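Local coordinates for protein putative methylthioribose-1-phosphate isomerase (Pyrococcus horikoshii OT3, PDB 6A34) that probably catalyses the isomerisation of methylthioribose 1-phosphate to methylthioribulose 1-phosphate in the methionine salvage pathway, at residues T201-L205 with E303-G308; I163-C167 with K258-L264; L32-F36 with R209-W213. All coordinates share one frame; numbering follows the deposited sequence.

Contact 1: T201-L205 with E303-G308; sequences TRPVL and EVLTCG
Glu303 meets Pro203 and Val204 where the loop between strand 193-199 and helix 206-217 of the Rossmann-like domain runs against short helix 302-305 and the beta hairpin that follows it. The Glu303 backbone O lies 3.3 Å from Pro203 CB. Its carboxylate, held by Asn320 through OE1, extends past the proline and brings OE1 to 3.7 Å from Val204 CG2. One residue on, Val304 packs CG2 on Pro203 CB, while its carbonyl O takes a weak, bent bond from Arg202 NH2 (121° at the hydrogen). Thr306 O is the firmer acceptor: Arg202 NH1 approaches at 3.0 Å, in the carbonyl plane and on a lone pair, and NH2 adds a weak second bond. Bends at chi2 and chi3 of Arg202 (-72° and -71°) turn the guanidinium edge to both carbonyls, and Glu200 of the second subunit forms a salt bridge with NE. A leucine in place of Arg202 would probably leave the oxygens of Val304 and Thr306 without these donors and that Glu200 without its mate. Cys307, in a disulfide with Cys307 of the second subunit, lies over one guanidinium face, opposite Pro203 CB, and its SG also stands 3.8 Å from Leu205 CD1.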
ATOM      1  N   THR A 201      -1.933   3.033   4.906  1.00 29.44           N
ATOM      2  CA  THR A 201      -2.130   1.757   5.620  1.00 28.46           C
ATOM      3  C   THR A 201      -3.271   0.910   5.034  1.00 28.31           C
ATOM      4  O   THR A 201      -4.327   0.682   5.666  1.00 27.46           O
ATOM      5  CB  THR A 201      -2.326   1.980   7.123  1.00 28.92           C
ATOM      6  OG1 THR A 201      -1.418   2.991   7.568  1.00 28.20           O
ATOM      7  CG2 THR A 201      -2.059   0.716   7.913  1.00 28.89           C
ATOM      8  N   ARG A 202      -3.025   0.400   3.829  1.00 27.45           N
ATOM      9  CA  ARG A 202      -3.855  -0.600   3.201  1.00 26.19           C
ATOM     10  C   ARG A 202      -3.763  -1.882   4.024  1.00 28.36           C
ATOM     11  O   ARG A 202      -2.761  -2.100   4.698  1.00 27.86           O
ATOM     12  CB  ARG A 202      -3.397  -0.871   1.759  1.00 25.73           C
ATOM     13  CG  ARG A 202      -3.944   0.101   0.720  1.00 26.90           C
ATOM     14  CD  ARG A 202      -5.425  -0.085   0.424  1.00 27.46           C
ATOM     15  NE  ARG A 202      -5.699  -1.297  -0.322  1.00 27.64           N
ATOM     16  CZ  ARG A 202      -6.909  -1.793  -0.527  1.00 26.71           C
ATOM     17  NH1 ARG A 202      -7.953  -1.281   0.112  1.00 23.00           N
ATOM     18  NH2 ARG A 202      -7.046  -2.804  -1.368  1.00 24.84           N
ATOM     19  N   PRO A 203      -4.799  -2.724   3.963  1.00 27.89           N
ATOM     20  CA  PRO A 203      -5.988  -2.505   3.151  1.00 28.66           C
ATOM     21  C   PRO A 203      -7.077  -1.602   3.756  1.00 30.87           C
ATOM     22  O   PRO A 203      -7.912  -1.073   3.016  1.00 30.53           O
ATOM     23  CB  PRO A 203      -6.618  -3.896   2.990  1.00 29.46           C
ATOM     24  CG  PRO A 203      -6.002  -4.732   4.090  1.00 28.87           C
ATOM     25  CD  PRO A 203      -4.619  -4.151   4.233  1.00 28.90           C
ATOM     26  N   VAL A 204      -7.108  -1.450   5.087  1.00 33.06           N
ATOM     27  CA  VAL A 204      -8.267  -0.842   5.751  1.00 33.79           C
ATOM     28  C   VAL A 204      -8.208   0.700   5.645  1.00 31.82           C
ATOM     29  O   VAL A 204      -9.230   1.326   5.740  1.00 36.88           O
ATOM     30  CB  VAL A 204      -8.414  -1.374   7.204  1.00 36.42           C
ATOM     31  CG1 VAL A 204      -9.569  -0.728   7.957  1.00 33.76           C
ATOM     32  CG2 VAL A 204      -8.611  -2.885   7.242  1.00 34.94           C
ATOM     33  N   LEU A 205      -7.018   1.279   5.452  1.00 29.75           N
ATOM     34  CA  LEU A 205      -6.758   2.723   5.127  1.00 34.80           C
ATOM     35  C   LEU A 205      -7.037   3.661   6.306  1.00 32.52           C
ATOM     36  O   LEU A 205      -7.417   4.824   6.116  1.00 31.67           O
ATOM     37  CB  LEU A 205      -7.547   3.165   3.883  1.00 35.47           C
ATOM     38  CG  LEU A 205      -7.068   2.520   2.584  1.00 33.62           C
ATOM     39  CD1 LEU A 205      -8.184   2.522   1.555  1.00 35.99           C
ATOM     40  CD2 LEU A 205      -5.819   3.212   2.035  1.00 32.34           C
ATOM     41  N   GLU A 303     -11.627  -6.749   1.915  1.00 32.67           N
ATOM     42  CA  GLU A 303     -10.805  -5.622   2.307  1.00 36.02           C
ATOM     43  C   GLU A 303      -9.691  -5.344   1.278  1.00 32.78           C
ATOM     44  O   GLU A 303      -9.277  -4.214   1.147  1.00 34.40           O
ATOM     45  CB  GLU A 303     -10.164  -5.858   3.672  1.00 39.26           C
ATOM     46  CG  GLU A 303     -11.138  -5.903   4.831  1.00 37.29           C
ATOM     47  CD  GLU A 303     -10.416  -6.020   6.176  1.00 37.52           C
ATOM     48  OE1 GLU A 303      -9.212  -6.378   6.185  1.00 33.17           O
ATOM     49  OE2 GLU A 303     -11.051  -5.754   7.209  1.00 35.49           O
ATOM     50  N   VAL A 304      -9.227  -6.364   0.540  1.00 34.10           N
ATOM     51  CA  VAL A 304      -8.171  -6.170  -0.503  1.00 34.34           C
ATOM     52  C   VAL A 304      -8.774  -5.961  -1.914  1.00 35.27           C
ATOM     53  O   VAL A 304      -8.196  -5.210  -2.716  1.00 32.29           O
ATOM     54  CB  VAL A 304      -7.169  -7.339  -0.485  1.00 32.57           C
ATOM     55  CG1 VAL A 304      -6.176  -7.253  -1.630  1.00 31.09           C
ATOM     56  CG2 VAL A 304      -6.433  -7.429   0.858  1.00 32.96           C
ATOM     57  N   LEU A 305      -9.880  -6.655  -2.225  1.00 35.80           N
ATOM     58  CA  LEU A 305     -10.515  -6.625  -3.549  1.00 35.83           C
ATOM     59  C   LEU A 305     -11.182  -5.265  -3.749  1.00 35.67           C
ATOM     60  O   LEU A 305     -11.306  -4.841  -4.876  1.00 32.68           O
ATOM     61  CB  LEU A 305     -11.549  -7.749  -3.686  1.00 33.68           C
ATOM     62  CG  LEU A 305     -10.989  -9.161  -3.566  1.00 35.96           C
ATOM     63  CD1 LEU A 305     -12.109 -10.171  -3.527  1.00 36.74           C
ATOM     64  CD2 LEU A 305     -10.023  -9.486  -4.692  1.00 36.15           C
ATOM     65  N   THR A 306     -11.622  -4.645  -2.643  1.00 36.26           N
ATOM     66  CA  THR A 306     -12.141  -3.299  -2.629  1.00 37.16           C
ATOM     67  C   THR A 306     -11.179  -2.352  -1.895  1.00 40.06           C
ATOM     68  O   THR A 306     -10.335  -2.747  -1.083  1.00 40.90           O
ATOM     69  CB  THR A 306     -13.545  -3.226  -2.016  1.00 40.73           C
ATOM     70  OG1 THR A 306     -13.426  -3.405  -0.609  1.00 37.97           O
ATOM     71  CG2 THR A 306     -14.513  -4.256  -2.564  1.00 41.53           C
ATOM     72  N   CYS A 307     -11.332  -1.076  -2.240  1.00 40.00           N
ATOM     73  CA  CYS A 307     -10.575   0.033  -1.755  1.00 41.48           C
ATOM     74  C   CYS A 307     -11.548   1.203  -1.594  1.00 46.14           C
ATOM     75  O   CYS A 307     -12.025   1.739  -2.597  1.00 46.48           O
ATOM     76  CB  CYS A 307      -9.494   0.373  -2.766  1.00 44.26           C
ATOM     77  SG  CYS A 307      -8.186   1.413  -2.074  1.00 43.04           S
ATOM     78  N   GLY A 308     -11.897   1.537  -0.346  1.00 45.58           N
ATOM     79  CA  GLY A 308     -13.092   2.306  -0.086  1.00 47.11           C
ATOM     80  C   GLY A 308     -14.293   1.571  -0.655  1.00 48.26           C
ATOM     81  O   GLY A 308     -14.371   0.351  -0.545  1.00 59.29           O
TER

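Contact 2: I163-C167 with K258-L264; sequences ILTHC and KIGTYML
With CG anti to the backbone N (chi1 -162°), the imidazole of His166 extends from segment 163-167 to the type II turn of Lys258-Thr261; Cys167, its SG likewise anti to N, reaches the side chain of Lys258. The ring meets the turn through one nearly straight hydrogen bond, His166 NE2 to Ile259 O at 2.8 Å with 166° at the hydrogen. The acceptor lies close to the imidazole plane, though the donor is tilted 34° from the carbonyl plane. Gly260 O stands above one face of the ring, offset toward its rim, and Gly260 CA lies 3.6 Å from His166 NE2. Leu264, from the first turn of helix 261-270, sets CD1 3.6 Å from His166 ND1, and the same methyl meets Leu164 CD1. The turn is closed from within: Lys258 O accepts hydrogen bonds from both the backbone N and, at 2.7 Å, the OG1 of Thr261. Cys167 SG rests 3.5 Å from Lys258 CG, whose chain then leads its amine away. Because Asp199 binds ND1 as Ile259 binds NE2, the imidazole's rotation is fixed through both nitrogens, next to Cys167, the predicted transition-state stabiliser, and close to Lys258, predicted to bind substrate.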
ATOM      1  N   ILE A 163       8.910  12.835  11.565  1.00 32.83           N
ATOM      2  CA  ILE A 163       8.496  11.564  12.114  1.00 33.20           C
ATOM      3  C   ILE A 163       7.579  10.862  11.111  1.00 31.02           C
ATOM      4  O   ILE A 163       6.814  11.519  10.434  1.00 31.40           O
ATOM      5  CB  ILE A 163       7.739  11.780  13.432  1.00 30.57           C
ATOM      6  CG1 ILE A 163       8.518  12.679  14.394  1.00 31.26           C
ATOM      7  CG2 ILE A 163       7.380  10.430  14.028  1.00 31.23           C
ATOM      8  CD1 ILE A 163       9.916  12.177  14.707  1.00 32.53           C
ATOM      9  N   LEU A 164       7.625   9.528  11.086  1.00 28.34           N
ATOM     10  CA  LEU A 164       6.726   8.720  10.207  1.00 31.40           C
ATOM     11  C   LEU A 164       5.966   7.707  11.075  1.00 26.09           C
ATOM     12  O   LEU A 164       6.480   7.159  12.030  1.00 27.66           O
ATOM     13  CB  LEU A 164       7.587   8.177   9.054  1.00 29.38           C
ATOM     14  CG  LEU A 164       7.271   6.910   8.247  1.00 36.75           C
ATOM     15  CD1 LEU A 164       6.098   6.077   8.701  1.00 39.77           C
ATOM     16  CD2 LEU A 164       7.189   7.200   6.757  1.00 33.45           C
ATOM     17  N   THR A 165       4.691   7.534  10.771  1.00 25.46           N
ATOM     18  CA  THR A 165       3.877   6.561  11.479  1.00 28.61           C
ATOM     19  C   THR A 165       2.988   5.828  10.480  1.00 29.73           C
ATOM     20  O   THR A 165       3.061   6.047   9.249  1.00 25.54           O
ATOM     21  CB  THR A 165       3.093   7.211  12.628  1.00 25.83           C
ATOM     22  OG1 THR A 165       2.584   6.222  13.530  1.00 26.28           O
ATOM     23  CG2 THR A 165       1.961   8.076  12.146  1.00 27.01           C
ATOM     24  N   HIS A 166       2.219   4.902  11.059  1.00 30.91           N
ATOM     25  CA  HIS A 166       1.517   3.869  10.387  1.00 29.41           C
ATOM     26  C   HIS A 166       0.180   3.659  11.095  1.00 31.15           C
ATOM     27  O   HIS A 166       0.101   3.703  12.326  1.00 32.07           O
ATOM     28  CB  HIS A 166       2.391   2.611  10.397  1.00 29.08           C
ATOM     29  CG  HIS A 166       2.010   1.576   9.385  1.00 29.48           C
ATOM     30  ND1 HIS A 166       2.365   1.677   8.064  1.00 29.97           N
ATOM     31  CD2 HIS A 166       1.336   0.411   9.492  1.00 30.53           C
ATOM     32  CE1 HIS A 166       1.922   0.620   7.397  1.00 29.12           C
ATOM     33  NE2 HIS A 166       1.293  -0.176   8.244  1.00 27.96           N
ATOM     34  N   CYS A 167      -0.857   3.395  10.307  1.00 32.75           N
ATOM     35  CA  CYS A 167      -2.187   3.086  10.810  1.00 33.53           C
ATOM     36  C   CYS A 167      -2.765   4.290  11.557  1.00 32.97           C
ATOM     37  O   CYS A 167      -2.438   5.434  11.219  1.00 31.61           O
ATOM     38  CB  CYS A 167      -2.202   1.847  11.704  1.00 32.84           C
ATOM     39  SG  CYS A 167      -3.826   1.034  11.677  1.00 38.22           S
ATOM     40  N   LYS A 258      -0.519  -3.461  13.065  1.00 29.52           N
ATOM     41  CA  LYS A 258      -1.142  -3.462  11.772  1.00 30.36           C
ATOM     42  C   LYS A 258      -0.103  -3.819  10.719  1.00 30.22           C
ATOM     43  O   LYS A 258       1.046  -3.281  10.730  1.00 29.64           O
ATOM     44  CB  LYS A 258      -1.740  -2.105  11.375  1.00 35.06           C
ATOM     45  CG  LYS A 258      -2.988  -2.202  10.503  1.00 45.09           C
ATOM     46  CD  LYS A 258      -4.146  -2.961  11.174  1.00 50.04           C
ATOM     47  CE  LYS A 258      -5.526  -2.593  10.665  1.00 60.27           C
ATOM     48  NZ  LYS A 258      -6.520  -3.673  10.927  1.00 62.77           N
ATOM     49  N   ILE A 259      -0.574  -4.612   9.757  1.00 26.58           N
ATOM     50  CA  ILE A 259       0.210  -5.101   8.641  1.00 28.43           C
ATOM     51  C   ILE A 259       0.975  -3.941   7.991  1.00 26.19           C
ATOM     52  O   ILE A 259       0.445  -2.841   7.736  1.00 27.08           O
ATOM     53  CB  ILE A 259      -0.688  -5.842   7.640  1.00 29.98           C
ATOM     54  CG1 ILE A 259       0.126  -6.621   6.611  1.00 32.48           C
ATOM     55  CG2 ILE A 259      -1.656  -4.877   6.973  1.00 32.82           C
ATOM     56  CD1 ILE A 259       0.784  -7.862   7.166  1.00 33.89           C
ATOM     57  N   GLY A 260       2.267  -4.177   7.788  1.00 24.80           N
ATOM     58  CA  GLY A 260       3.171  -3.147   7.278  1.00 25.22           C
ATOM     59  C   GLY A 260       4.191  -2.675   8.297  1.00 23.25           C
ATOM     60  O   GLY A 260       5.181  -2.081   7.926  1.00 26.98           O
ATOM     61  N   THR A 261       3.937  -2.925   9.582  1.00 23.33           N
ATOM     62  CA  THR A 261       4.810  -2.477  10.663  1.00 24.20           C
ATOM     63  C   THR A 261       6.173  -3.154  10.528  1.00 23.53           C
ATOM     64  O   THR A 261       7.209  -2.497  10.626  1.00 27.21           O
ATOM     65  CB  THR A 261       4.163  -2.705  12.037  1.00 24.12           C
ATOM     66  OG1 THR A 261       2.959  -1.944  12.094  1.00 25.91           O
ATOM     67  CG2 THR A 261       5.055  -2.271  13.171  1.00 25.37           C
ATOM     68  N   TYR A 262       6.152  -4.468  10.277  1.00 26.41           N
ATOM     69  CA  TYR A 262       7.355  -5.260  10.101  1.00 27.57           C
ATOM     70  C   TYR A 262       8.174  -4.696   8.945  1.00 25.89           C
ATOM     71  O   TYR A 262       9.385  -4.574   9.059  1.00 25.56           O
ATOM     72  CB  TYR A 262       7.049  -6.757   9.936  1.00 28.12           C
ATOM     73  CG  TYR A 262       8.257  -7.575   9.559  1.00 26.36           C
ATOM     74  CD1 TYR A 262       9.361  -7.629  10.385  1.00 25.75           C
ATOM     75  CD2 TYR A 262       8.310  -8.280   8.363  1.00 25.32           C
ATOM     76  CE1 TYR A 262      10.501  -8.343  10.034  1.00 26.63           C
ATOM     77  CE2 TYR A 262       9.435  -9.003   8.002  1.00 25.83           C
ATOM     78  CZ  TYR A 262      10.540  -9.037   8.833  1.00 27.32           C
ATOM     79  OH  TYR A 262      11.645  -9.770   8.491  1.00 28.00           O
ATOM     80  N   MET A 263       7.501  -4.329   7.855  1.00 29.49           N
ATOM     81  CA  MET A 263       8.147  -3.708   6.666  1.00 28.56           C
ATOM     82  C   MET A 263       8.937  -2.454   7.070  1.00 26.50           C
ATOM     83  O   MET A 263      10.106  -2.276   6.660  1.00 23.56           O
ATOM     84  CB  MET A 263       7.121  -3.326   5.595  1.00 31.23           C
ATOM     85  CG  MET A 263       7.752  -2.533   4.411  1.00 36.29           C
ATOM     86  SD  MET A 263       7.365  -0.754   4.490  1.00 48.07           S
ATOM     87  CE  MET A 263       5.656  -0.929   3.987  1.00 36.88           C
ATOM     88  N   LEU A 264       8.276  -1.582   7.836  1.00 27.04           N
ATOM     89  CA  LEU A 264       8.856  -0.326   8.385  1.00 27.45           C
ATOM     90  C   LEU A 264      10.048  -0.621   9.303  1.00 25.56           C
ATOM     91  O   LEU A 264      11.027   0.101   9.303  1.00 28.58           O
ATOM     92  CB  LEU A 264       7.776   0.416   9.186  1.00 28.77           C
ATOM     93  CG  LEU A 264       6.660   1.064   8.376  1.00 28.10           C
ATOM     94  CD1 LEU A 264       5.707   1.813   9.304  1.00 26.41           C
ATOM     95  CD2 LEU A 264       7.240   1.982   7.305  1.00 26.90           C
TER

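Contact 3: L32-F36 with R209-W213; sequences LPKEF and RLSAW
Leu32 O and Arg209 NH1 share one water, which donates to the carbonyl and accepts from the guanidinium, each at 2.6 Å; the water sits at the guanidinium edge, near its plane. Arg209 NH2 is held separately by Val204 O. The aliphatic part of the arginine also carries the contact: Arg209 CG presses to 3.3 Å from CD of Pro33, a residue preceded by a cis peptide bond, and the two side chains cross at about a right angle. One helical turn on, Trp213 has CG anti to its own N (chi1 -178°), which sends the indole out with a face to Leu32 and its edge to Phe36. Leu32 CD2 lies over the six-membered ring, 3.8 Å from its centroid and 17° off the normal, a CH-pi contact. The indole edge points at the face of Phe36 in a T-shaped pair, with centroids 4.9 Å apart and planes at 60°. Tyr217 meets both aromatic rings, and Pro314 of the second subunit packs on Trp213. Leu32 CB against Leu210 CD2 and Pro33 CB against Trp213 CD1 add to the apolar set. Together these pairs form a small aromatic-aliphatic cluster joining an N-terminal loop to helix 206-217, in keeping with the two-domain architecture of the MtnA family.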
ATOM      1  N   LEU A  32     -16.315   9.360   9.029  1.00 43.96           N
ATOM      2  CA  LEU A  32     -15.049  10.037   8.744  1.00 39.16           C
ATOM      3  C   LEU A  32     -14.452   9.418   7.488  1.00 38.17           C
ATOM      4  O   LEU A  32     -14.675   8.230   7.220  1.00 40.12           O
ATOM      5  CB  LEU A  32     -14.096   9.914   9.941  1.00 37.88           C
ATOM      6  CG  LEU A  32     -14.489  10.732  11.172  1.00 39.70           C
ATOM      7  CD1 LEU A  32     -13.581  10.415  12.347  1.00 39.15           C
ATOM      8  CD2 LEU A  32     -14.492  12.225  10.882  1.00 39.41           C
ATOM      9  N   PRO A  33     -13.722  10.223   6.710  1.00 35.59           N
ATOM     10  CA  PRO A  33     -13.365  11.613   6.976  1.00 37.60           C
ATOM     11  C   PRO A  33     -14.263  12.666   6.304  1.00 37.57           C
ATOM     12  O   PRO A  33     -14.011  13.875   6.417  1.00 35.41           O
ATOM     13  CB  PRO A  33     -11.953  11.710   6.370  1.00 36.47           C
ATOM     14  CG  PRO A  33     -12.056  10.816   5.147  1.00 38.28           C
ATOM     15  CD  PRO A  33     -12.931   9.669   5.612  1.00 37.46           C
ATOM     16  N   LYS A  34     -15.302  12.192   5.615  1.00 46.47           N
ATOM     17  CA  LYS A  34     -16.261  13.021   4.875  1.00 48.50           C
ATOM     18  C   LYS A  34     -16.952  13.993   5.844  1.00 45.81           C
ATOM     19  O   LYS A  34     -16.966  15.210   5.622  1.00 46.38           O
ATOM     20  CB  LYS A  34     -17.214  12.071   4.140  1.00 51.77           C
ATOM     21  CG  LYS A  34     -18.191  12.697   3.154  1.00 59.00           C
ATOM     22  CD  LYS A  34     -19.225  11.684   2.673  1.00 65.32           C
ATOM     23  CE  LYS A  34     -19.797  11.977   1.302  1.00 73.38           C
ATOM     24  NZ  LYS A  34     -20.640  13.195   1.296  1.00 74.18           N
ATOM     25  N   GLU A  35     -17.466  13.451   6.952  1.00 42.49           N
ATOM     26  CA  GLU A  35     -18.285  14.190   7.921  1.00 41.69           C
ATOM     27  C   GLU A  35     -17.831  13.859   9.346  1.00 42.17           C
ATOM     28  O   GLU A  35     -17.624  12.687   9.685  1.00 42.55           O
ATOM     29  CB  GLU A  35     -19.760  13.816   7.781  1.00 42.92           C
ATOM     30  CG  GLU A  35     -20.687  14.622   8.679  1.00 54.00           C
ATOM     31  CD  GLU A  35     -22.140  14.150   8.708  1.00 56.35           C
ATOM     32  OE1 GLU A  35     -22.466  13.226   7.946  1.00 54.60           O
ATOM     33  OE2 GLU A  35     -22.941  14.709   9.504  1.00 56.90           O
ATOM     34  N   PHE A  36     -17.738  14.909  10.172  1.00 44.77           N
ATOM     35  CA  PHE A  36     -17.453  14.848  11.602  1.00 45.45           C
ATOM     36  C   PHE A  36     -18.755  15.031  12.400  1.00 44.74           C
ATOM     37  O   PHE A  36     -19.306  16.110  12.427  1.00 46.92           O
ATOM     38  CB  PHE A  36     -16.435  15.938  11.954  1.00 41.81           C
ATOM     39  CG  PHE A  36     -16.056  16.020  13.409  1.00 41.40           C
ATOM     40  CD1 PHE A  36     -16.055  14.893  14.218  1.00 41.69           C
ATOM     41  CD2 PHE A  36     -15.683  17.228  13.973  1.00 42.93           C
ATOM     42  CE1 PHE A  36     -15.690  14.978  15.555  1.00 39.74           C
ATOM     43  CE2 PHE A  36     -15.324  17.309  15.310  1.00 44.88           C
ATOM     44  CZ  PHE A  36     -15.310  16.178  16.095  1.00 39.91           C
ATOM     45  N   ARG A 209      -7.857   7.697   6.312  1.00 35.34           N
ATOM     46  CA  ARG A 209      -9.249   7.931   6.630  1.00 37.22           C
ATOM     47  C   ARG A 209      -9.384   8.577   8.015  1.00 38.00           C
ATOM     48  O   ARG A 209     -10.266   9.425   8.255  1.00 40.27           O
ATOM     49  CB  ARG A 209      -9.998   6.605   6.524  1.00 43.67           C
ATOM     50  CG  ARG A 209     -11.483   6.754   6.231  1.00 56.65           C
ATOM     51  CD  ARG A 209     -12.186   5.506   5.713  1.00 58.92           C
ATOM     52  NE  ARG A 209     -11.528   4.295   6.146  1.00 53.10           N
ATOM     53  CZ  ARG A 209     -11.781   3.668   7.294  1.00 58.46           C
ATOM     54  NH1 ARG A 209     -12.786   4.074   8.063  1.00 50.37           N
ATOM     55  NH2 ARG A 209     -11.015   2.647   7.666  1.00 50.07           N
ATOM     56  N   LEU A 210      -8.502   8.179   8.924  1.00 34.00           N
ATOM     57  CA  LEU A 210      -8.624   8.488  10.338  1.00 35.29           C
ATOM     58  C   LEU A 210      -7.436   9.354  10.782  1.00 33.56           C
ATOM     59  O   LEU A 210      -7.657  10.510  11.174  1.00 36.32           O
ATOM     60  CB  LEU A 210      -8.742   7.187  11.135  1.00 33.29           C
ATOM     61  CG  LEU A 210      -9.968   6.353  10.780  1.00 32.96           C
ATOM     62  CD1 LEU A 210     -10.060   5.118  11.649  1.00 34.45           C
ATOM     63  CD2 LEU A 210     -11.229   7.166  10.910  1.00 34.45           C
ATOM     64  N   SER A 211      -6.197   8.851  10.656  1.00 31.01           N
ATOM     65  CA  SER A 211      -5.054   9.613  11.135  1.00 29.57           C
ATOM     66  C   SER A 211      -4.990  10.960  10.388  1.00 32.52           C
ATOM     67  O   SER A 211      -4.773  12.031  11.014  1.00 30.09           O
ATOM     68  CB  SER A 211      -3.756   8.829  11.026  1.00 28.44           C
ATOM     69  OG  SER A 211      -3.682   7.793  11.998  1.00 27.34           O
ATOM     70  N   ALA A 212      -5.151  10.932   9.052  1.00 31.00           N
ATOM     71  CA  ALA A 212      -4.932  12.151   8.250  1.00 32.25           C
ATOM     72  C   ALA A 212      -5.939  13.240   8.710  1.00 34.59           C
ATOM     73  O   ALA A 212      -5.606  14.425   8.821  1.00 32.25           O
ATOM     74  CB  ALA A 212      -5.008  11.836   6.769  1.00 28.82           C
ATOM     75  N   TRP A 213      -7.159  12.799   9.034  1.00 31.05           N
ATOM     76  CA  TRP A 213      -8.227  13.633   9.472  1.00 33.50           C
ATOM     77  C   TRP A 213      -7.926  14.250  10.849  1.00 33.46           C
ATOM     78  O   TRP A 213      -7.888  15.458  10.958  1.00 34.98           O
ATOM     79  CB  TRP A 213      -9.539  12.850   9.470  1.00 35.69           C
ATOM     80  CG  TRP A 213     -10.659  13.739   9.876  1.00 35.00           C
ATOM     81  CD1 TRP A 213     -11.349  14.584   9.066  1.00 35.54           C
ATOM     82  CD2 TRP A 213     -11.125  13.975  11.214  1.00 36.34           C
ATOM     83  NE1 TRP A 213     -12.226  15.316   9.811  1.00 37.55           N
ATOM     84  CE2 TRP A 213     -12.132  14.960  11.126  1.00 37.01           C
ATOM     85  CE3 TRP A 213     -10.805  13.450  12.471  1.00 39.12           C
ATOM     86  CZ2 TRP A 213     -12.817  15.439  12.245  1.00 36.25           C
ATOM     87  CZ3 TRP A 213     -11.501  13.907  13.578  1.00 41.12           C
ATOM     88  CH2 TRP A 213     -12.485  14.893  13.465  1.00 37.57           C
TER
HETATM   89  O   HOH W   1     -14.623   5.887   8.284  1.00 29.78           O

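How the contacts relate
Contact 2 is the buried one, built on inner strand 161-165 of the parallel part of the sheet, and combines one directed histidine bond with leucine and cysteine-lysine packing; contacts 1 and 3 are partly buried. All three reach the second subunit, contact 1 through a disulfide and a salt bridge. There backbone carbonyls gather round an arginine, whereas contact 3 relies on ring packing and a bridging water. Loop 201-205 and helix 206-217 are consecutive, so contacts 1 and 3 grip neighbouring pieces of chain, joined through the Val204-Arg209 bond. Probable hydrogen bonds link contact 2 to both: Cys167 N to Thr201 OG1, and Cys167 O to Ser211 OG. The predicted stabiliser Cys167 is therefore held through its backbone by both other contacts.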